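Long-range contacts in VMB-1 (Vibrio alginolyticus, PDB 6JV4), which is a zinc-dependent subclass B1 metallo-beta-lactamase that probably hydrolyses beta-lactam antibiotics to substituted beta-amino acids: residues W56-T61 and S88-L93; D132-V137 and L153-I158; N148-L153 and N193-A198. All blocks are in the same frame, centred on the assembly; numbering follows the deposited sequence.

Contact 1 of 3, residues W56-T61 and S88-L93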
# COMPACT_ATOMS: atom_id res chain seq x y z
N TRP A 56 -6.19 1.73 8.66
CA TRP A 56 -7.55 2.06 8.13
C TRP A 56 -8.38 2.90 9.11
O TRP A 56 -9.33 3.53 8.66
CB TRP A 56 -8.23 0.76 7.75
CG TRP A 56 -9.22 0.86 6.66
CD1 TRP A 56 -9.80 1.95 6.09
CD2 TRP A 56 -9.74 -0.29 5.97
NE1 TRP A 56 -10.64 1.55 5.08
CE2 TRP A 56 -10.62 0.19 5.00
CE3 TRP A 56 -9.54 -1.66 6.12
CZ2 TRP A 56 -11.30 -0.67 4.14
CZ3 TRP A 56 -10.23 -2.51 5.28
CH2 TRP A 56 -11.06 -2.00 4.30
N THR A 57 -7.95 3.10 10.33
CA THR A 57 -8.64 3.94 11.31
C THR A 57 -7.65 4.95 11.87
O THR A 57 -6.44 4.65 11.98
CB THR A 57 -9.35 3.18 12.44
OG1 THR A 57 -8.39 2.78 13.39
CG2 THR A 57 -10.16 1.99 11.98
N THR A 58 -8.16 6.12 12.18
CA THR A 58 -7.35 7.19 12.81
C THR A 58 -6.84 6.70 14.16
O THR A 58 -5.66 6.99 14.48
CB THR A 58 -8.15 8.50 12.88
OG1 THR A 58 -8.55 8.84 11.55
CG2 THR A 58 -7.33 9.65 13.41
N GLN A 59 -7.64 5.95 14.93
CA GLN A 59 -7.15 5.43 16.23
C GLN A 59 -5.94 4.53 15.96
O GLN A 59 -4.93 4.63 16.66
CB GLN A 59 -8.29 4.79 17.03
CG GLN A 59 -9.35 5.81 17.45
CD GLN A 59 -8.79 6.90 18.35
OE1 GLN A 59 -8.02 6.63 19.28
NE2 GLN A 59 -9.14 8.16 18.07
N GLY A 60 -6.02 3.67 14.95
CA GLY A 60 -4.89 2.77 14.62
C GLY A 60 -3.67 3.58 14.20
O GLY A 60 -2.57 3.18 14.59
N THR A 61 -3.82 4.64 13.40
CA THR A 61 -2.67 5.47 12.96
C THR A 61 -2.02 6.14 14.19
O THR A 61 -0.77 6.12 14.35
CB THR A 61 -3.07 6.49 11.89
OG1 THR A 61 -3.68 5.76 10.81
CG2 THR A 61 -1.89 7.31 11.44
N SER A 88 -4.88 5.90 2.18
CA SER A 88 -4.55 7.34 2.30
C SER A 88 -5.37 8.02 3.40
O SER A 88 -5.32 9.24 3.51
CB SER A 88 -4.77 8.04 0.98
OG SER A 88 -6.14 8.11 0.74
N GLY A 89 -6.11 7.24 4.20
CA GLY A 89 -7.13 7.80 5.11
C GLY A 89 -6.58 8.81 6.10
O GLY A 89 -7.31 9.76 6.45
N ASP A 90 -5.33 8.69 6.53
CA ASP A 90 -4.82 9.60 7.58
C ASP A 90 -3.81 10.61 7.05
O ASP A 90 -3.05 11.17 7.87
CB ASP A 90 -4.40 8.79 8.81
CG ASP A 90 -5.59 8.47 9.69
OD1 ASP A 90 -6.37 9.42 10.01
OD2 ASP A 90 -5.72 7.30 10.07
N ILE A 91 -3.87 11.00 5.78
CA ILE A 91 -3.05 12.15 5.30
C ILE A 91 -3.28 13.38 6.18
O ILE A 91 -2.30 14.06 6.53
CB ILE A 91 -3.32 12.38 3.81
CG1 ILE A 91 -2.61 11.31 2.96
CG2 ILE A 91 -2.90 13.76 3.39
CD1 ILE A 91 -2.87 11.50 1.50
N PRO A 92 -4.54 13.78 6.53
CA PRO A 92 -4.74 15.00 7.30
C PRO A 92 -4.01 14.93 8.63
O PRO A 92 -3.33 15.91 8.98
CB PRO A 92 -6.27 15.08 7.44
CG PRO A 92 -6.78 14.35 6.21
CD PRO A 92 -5.81 13.20 6.06
N LEU A 93 -4.14 13.83 9.36
CA LEU A 93 -3.45 13.64 10.66
C LEU A 93 -1.95 13.79 10.44
O LEU A 93 -1.30 14.48 11.25
CB LEU A 93 -3.79 12.29 11.27
CG LEU A 93 -3.01 11.97 12.54
CD1 LEU A 93 -3.37 12.97 13.66
CD2 LEU A 93 -3.25 10.55 12.97
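The first turn of helix 58-70 meets the turn that leads into helix 91-96, and the backbones come closest at Thr58 and Asp90, whose CA atoms are 6.3 Å apart. Asp90 carries the contact. Its side chain points toward the helix, and each carboxylate oxygen accepts a hydrogen bond from a different threonine hydroxyl. Thr58 OG1 donates to Asp90 OD1 at 2.7 Å and comes in on the syn lone pair of OD1, the one turned toward OD2. Thr61 OG1 donates to Asp90 OD2, also at 2.7 Å, but lies 33° above the carboxylate plane. OG1 is anti to the carbonyl carbon in Thr58 (chi1 -58°) and Thr61 (chi1 -55°), which turns both hydroxyls to the carboxylate and the Thr61 methyl to Leu93. Asp90 sits at the N-cap position of helix 91-96 yet makes no capping bond there. Its carboxylate instead faces the N-terminal end of helix 58-70, where the helix dipole would probably favour its negative charge. That helix is capped by Thr57, whose OG1 accepts from Gly60 N at 3.0 Å. In the metallo-beta-lactamase fold segment 88-93 comes just after the zinc-binding HxHxD motif, here His82, His84 and Asp86. A type I turn from Ser88 to Ile91 presents Asp90 to the neighbouring helix. Asp90 N is held in turn by Thr54 OG1, in the loop before helix 58-70. An apolar patch lies beside the carboxylate: Leu93 CD2 rests 3.8 Å from Thr61 CG2, the two side chains passing in opposite directions. Thr58 CG2 is farther from Leu93 CD2, at 4.2 Å.

Contact 2 of 3, residues D132-V137 and L153-I158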
# COMPACT_ATOMS: atom_id res chain seq x y z
N ASP A 132 16.13 6.40 0.28
CA ASP A 132 17.35 6.18 -0.53
C ASP A 132 17.97 4.81 -0.22
O ASP A 132 18.35 4.59 0.93
CB ASP A 132 18.35 7.32 -0.33
CG ASP A 132 17.91 8.62 -1.01
OD1 ASP A 132 17.08 8.55 -1.97
OD2 ASP A 132 18.40 9.69 -0.60
N GLY A 133 18.02 3.93 -1.22
CA GLY A 133 18.63 2.58 -1.14
C GLY A 133 17.74 1.56 -0.44
O GLY A 133 18.22 0.42 -0.20
N VAL A 134 16.53 1.95 -0.02
CA VAL A 134 15.72 1.11 0.91
C VAL A 134 14.32 0.86 0.32
O VAL A 134 13.79 -0.20 0.57
CB VAL A 134 15.62 1.77 2.29
CG1 VAL A 134 14.73 1.02 3.27
CG2 VAL A 134 17.02 1.92 2.86
N ALA A 135 13.71 1.88 -0.27
CA ALA A 135 12.31 1.76 -0.75
C ALA A 135 12.13 2.54 -2.04
O ALA A 135 12.35 3.76 -2.04
CB ALA A 135 11.32 2.18 0.29
N SER A 136 11.65 1.84 -3.08
CA SER A 136 11.46 2.37 -4.44
C SER A 136 9.99 2.30 -4.83
O SER A 136 9.45 1.19 -4.79
CB SER A 136 12.29 1.58 -5.44
OG SER A 136 13.64 1.57 -4.99
N VAL A 137 9.43 3.42 -5.21
CA VAL A 137 8.04 3.47 -5.77
C VAL A 137 8.07 3.17 -7.25
O VAL A 137 8.98 3.65 -7.99
CB VAL A 137 7.44 4.86 -5.52
CG1 VAL A 137 6.18 5.08 -6.33
CG2 VAL A 137 7.17 5.05 -4.04
N LEU A 153 11.17 -3.08 -1.71
CA LEU A 153 12.19 -2.97 -0.65
C LEU A 153 13.33 -3.88 -1.09
O LEU A 153 13.26 -5.09 -0.90
CB LEU A 153 11.59 -3.42 0.68
CG LEU A 153 10.31 -2.71 1.11
CD1 LEU A 153 9.86 -3.16 2.51
CD2 LEU A 153 10.43 -1.22 1.04
N PRO A 154 14.34 -3.33 -1.81
CA PRO A 154 15.34 -4.16 -2.47
C PRO A 154 16.17 -4.97 -1.47
O PRO A 154 16.63 -6.07 -1.86
CB PRO A 154 16.18 -3.11 -3.24
CG PRO A 154 15.96 -1.81 -2.52
CD PRO A 154 14.48 -1.91 -2.17
N ASN A 155 16.42 -4.47 -0.27
CA ASN A 155 17.29 -5.21 0.69
C ASN A 155 16.63 -6.52 1.11
O ASN A 155 17.36 -7.52 1.27
CB ASN A 155 17.69 -4.34 1.88
CG ASN A 155 18.45 -3.12 1.41
OD1 ASN A 155 19.38 -3.27 0.63
ND2 ASN A 155 18.05 -1.94 1.82
N GLU A 156 15.31 -6.55 1.31
CA GLU A 156 14.58 -7.73 1.81
C GLU A 156 13.82 -8.49 0.70
O GLU A 156 13.24 -9.56 1.00
CB GLU A 156 13.54 -7.25 2.81
CG GLU A 156 14.13 -6.55 4.01
CD GLU A 156 14.53 -5.09 3.92
OE1 GLU A 156 14.26 -4.43 2.89
OE2 GLU A 156 15.18 -4.63 4.89
N LYS A 157 13.78 -7.95 -0.50
CA LYS A 157 13.04 -8.48 -1.66
C LYS A 157 11.56 -8.58 -1.26
O LYS A 157 10.87 -9.56 -1.62
CB LYS A 157 13.59 -9.83 -2.12
CG LYS A 157 15.11 -9.89 -2.34
CD LYS A 157 15.53 -8.90 -3.38
CE LYS A 157 17.03 -8.90 -3.65
NZ LYS A 157 17.77 -8.38 -2.49
N ILE A 158 11.07 -7.54 -0.60
CA ILE A 158 9.63 -7.43 -0.25
C ILE A 158 8.99 -6.49 -1.25
O ILE A 158 9.44 -5.32 -1.35
CB ILE A 158 9.42 -6.99 1.18
CG1 ILE A 158 9.95 -8.04 2.15
CG2 ILE A 158 7.93 -6.65 1.41
CD1 ILE A 158 10.02 -7.59 3.57
O HOH W 1 15.12 -2.42 1.34
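The best-held polar atom is the oxygen of water 1, gripped by three hydrogen bonds, one to segment 132-137 and two to segment 153-158. The water donates to Val134 O at 2.7 Å and to Glu156 OE1 at 2.7 Å. It accepts from Asn155 N at 2.9 Å. The Glu156 side chain folds round to reach the water, with chi2 near +82°. One direct bond joins the segments beside it. Asn155 ND2 donates to Gly133 O at 3.1 Å, in the carbonyl plane and on a lone pair. The bond is bent, 136° at the hydrogen, and the acceptor is tilted out of the Asn155 amide plane. Val134 O is crowded from a further side: Leu153 CA makes a CA-H...O contact with it at 3.4 Å, and Pro154 CD lies 3.3 Å from it. Deeper in, Ala135 CB packs on Leu153 CD2 at 3.6 Å. Leu153 also touches Leu41 and Val43 of strand 36-45, so this end faces the core between the two sheets. The contact lies where strands 135-138 and 150-153 part. Val134 and Ala135 form a classic beta bulge. The tight turn between strands 150-153 and 158-162 closes with a G1 bulge at Lys157 and Ile158. Lys157 NZ braces this turn by donating to Pro154 O at 2.7 Å, nearly along the C=O axis. On the 132-137 side the acceptors are two successive backbone carbonyls, Gly133 O and Val134 O, so that side depends on main-chain shape; the other side supplies the Asn155 and Glu156 side chains and Asn155 N.

Contact 3 of 3, residues N148-L153 and N193-A198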
# COMPACT_ATOMS: atom_id res chain seq x y z
N ASN A 148 -2.83 3.55 -8.68
CA ASN A 148 -2.19 2.60 -7.74
C ASN A 148 -0.68 2.49 -8.02
O ASN A 148 -0.29 2.35 -9.22
CB ASN A 148 -2.90 1.24 -7.71
CG ASN A 148 -3.14 0.56 -9.04
OD1 ASN A 148 -2.41 0.80 -10.06
ND2 ASN A 148 -4.16 -0.25 -9.07
N ILE A 149 0.14 2.55 -6.98
CA ILE A 149 1.60 2.28 -7.07
C ILE A 149 1.96 1.07 -6.22
O ILE A 149 1.24 0.69 -5.29
CB ILE A 149 2.40 3.53 -6.60
CG1 ILE A 149 1.96 4.02 -5.24
CG2 ILE A 149 2.28 4.63 -7.65
CD1 ILE A 149 2.91 5.03 -4.60
N VAL A 150 3.13 0.50 -6.52
CA VAL A 150 3.71 -0.54 -5.65
C VAL A 150 5.02 0.02 -5.08
O VAL A 150 5.58 0.99 -5.62
CB VAL A 150 3.92 -1.85 -6.42
CG1 VAL A 150 2.60 -2.39 -6.97
CG2 VAL A 150 4.99 -1.72 -7.51
N VAL A 151 5.48 -0.63 -4.03
CA VAL A 151 6.71 -0.17 -3.35
C VAL A 151 7.59 -1.38 -3.17
O VAL A 151 7.14 -2.37 -2.59
CB VAL A 151 6.42 0.54 -2.03
CG1 VAL A 151 7.72 1.11 -1.47
CG2 VAL A 151 5.36 1.62 -2.22
N TRP A 152 8.82 -1.29 -3.66
CA TRP A 152 9.83 -2.36 -3.60
C TRP A 152 10.87 -2.08 -2.54
O TRP A 152 11.34 -0.97 -2.48
CB TRP A 152 10.52 -2.44 -4.97
CG TRP A 152 11.65 -3.42 -5.10
CD1 TRP A 152 12.90 -3.09 -5.52
CD2 TRP A 152 11.63 -4.86 -4.97
NE1 TRP A 152 13.68 -4.22 -5.65
CE2 TRP A 152 12.93 -5.32 -5.30
CE3 TRP A 152 10.67 -5.82 -4.62
CZ2 TRP A 152 13.25 -6.67 -5.36
CZ3 TRP A 152 11.01 -7.16 -4.62
CH2 TRP A 152 12.29 -7.59 -5.00
N LEU A 153 11.17 -3.08 -1.71
CA LEU A 153 12.19 -2.97 -0.65
C LEU A 153 13.33 -3.88 -1.09
O LEU A 153 13.26 -5.09 -0.90
CB LEU A 153 11.59 -3.42 0.68
CG LEU A 153 10.31 -2.71 1.11
CD1 LEU A 153 9.86 -3.16 2.51
CD2 LEU A 153 10.43 -1.22 1.04
N ASN A 193 7.56 -8.51 -14.60
CA ASN A 193 8.84 -8.44 -15.35
C ASN A 193 9.89 -7.71 -14.51
O ASN A 193 11.11 -8.01 -14.59
CB ASN A 193 8.60 -7.73 -16.67
CG ASN A 193 7.83 -8.57 -17.67
OD1 ASN A 193 7.61 -9.75 -17.46
ND2 ASN A 193 7.40 -7.95 -18.73
N ARG A 194 9.47 -6.72 -13.75
CA ARG A 194 10.41 -5.85 -12.99
C ARG A 194 10.94 -6.54 -11.74
O ARG A 194 12.09 -6.22 -11.35
CB ARG A 194 9.72 -4.52 -12.67
CG ARG A 194 10.63 -3.48 -12.06
CD ARG A 194 9.89 -2.15 -11.94
NE ARG A 194 10.69 -1.11 -11.34
CZ ARG A 194 11.47 -0.29 -12.02
NH1 ARG A 194 11.57 -0.42 -13.34
NH2 ARG A 194 12.14 0.66 -11.40
N TYR A 195 10.17 -7.43 -11.11
CA TYR A 195 10.51 -8.02 -9.80
C TYR A 195 10.43 -9.54 -9.87
O TYR A 195 9.77 -10.17 -9.03
CB TYR A 195 9.62 -7.45 -8.70
CG TYR A 195 9.56 -5.95 -8.66
CD1 TYR A 195 10.62 -5.19 -8.23
CD2 TYR A 195 8.40 -5.30 -9.03
CE1 TYR A 195 10.57 -3.81 -8.23
CE2 TYR A 195 8.31 -3.93 -8.99
CZ TYR A 195 9.39 -3.18 -8.58
OH TYR A 195 9.37 -1.82 -8.53
N PRO A 196 11.24 -10.19 -10.74
CA PRO A 196 11.29 -11.66 -10.75
C PRO A 196 11.91 -12.21 -9.46
O PRO A 196 11.73 -13.39 -9.19
CB PRO A 196 12.21 -11.93 -11.97
CG PRO A 196 13.10 -10.76 -12.01
CD PRO A 196 12.15 -9.60 -11.73
N ASP A 197 12.64 -11.36 -8.73
CA ASP A 197 13.37 -11.70 -7.49
C ASP A 197 12.52 -11.41 -6.25
O ASP A 197 13.05 -11.51 -5.15
CB ASP A 197 14.69 -10.95 -7.44
CG ASP A 197 14.66 -9.44 -7.64
OD1 ASP A 197 13.69 -8.89 -8.23
OD2 ASP A 197 15.65 -8.82 -7.26
N ALA A 198 11.25 -11.01 -6.39
CA ALA A 198 10.38 -10.80 -5.21
C ALA A 198 10.31 -12.09 -4.37
O ALA A 198 9.97 -13.15 -4.92
CB ALA A 198 9.02 -10.33 -5.64
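This is an aromatic packing contact, largely buried, between strand 150-153 of the five-stranded sheet and the turn that follows helix 184-194. Trp152 and Tyr195 reach toward each other from the two sides. Trp152 CG is anti to the backbone N (chi1 177°), which sends the indole out from the strand. Tyr195 CD1 sits over the centre of the indole, 3.4 Å above its plane. The closest pair is Trp152 CG and Tyr195 CE1, at 3.3 Å, so the packing is tight. The rings are inclined by 37°, with the tyrosine ring centroid 4.5 Å from that of the five-membered ring. Ala198 approaches the indole at its rim, with its CA 3.7 Å from Trp152 CH2. Asp197 OD1 comes obliquely to 3.7 Å from Trp152 CZ2. Val150 projects from the same side of the strand as Trp152, and its CG2 lies 4.3 Å from Tyr195 CE2. A type I turn from Tyr195 to Ala198, with Ala198 N hydrogen-bonded to Tyr195 O, brings Tyr195, Asp197 and Ala198 together round the tryptophan. Phe138 and Leu159 on neighbouring strands also touch Tyr195. Val151, between Val150 and Trp152 on the strand, points away from the turn. Layering of this kind, a helix and its C-terminal turn against the outer face of a sheet, is characteristic of the alpha-beta/beta-alpha sandwich of metallo-beta-lactamases.

Contacts 2 and 3 adjoin, their centres 9 Å apart, and share Leu153. Neighbouring strands 135-138 and 150-153 join them: Ser136 O and Trp152 N are 2.8 Å apart, a probable hydrogen bond. Lys157 CA of contact 2 also packs on Trp152 CH2 of contact 3 at 3.5 Å. Contact 1 is remote, its centre 24 Å from that of contact 2 and 25 Å from that of contact 3, on the opposite side of the chain's centre from contact 3. The zinc site is nearer to contacts 1 and 3: the side chains of Thr57 and Val150 each lie about 13 Å from a bound zinc ion. Contact 2 lies away from the zinc ligands.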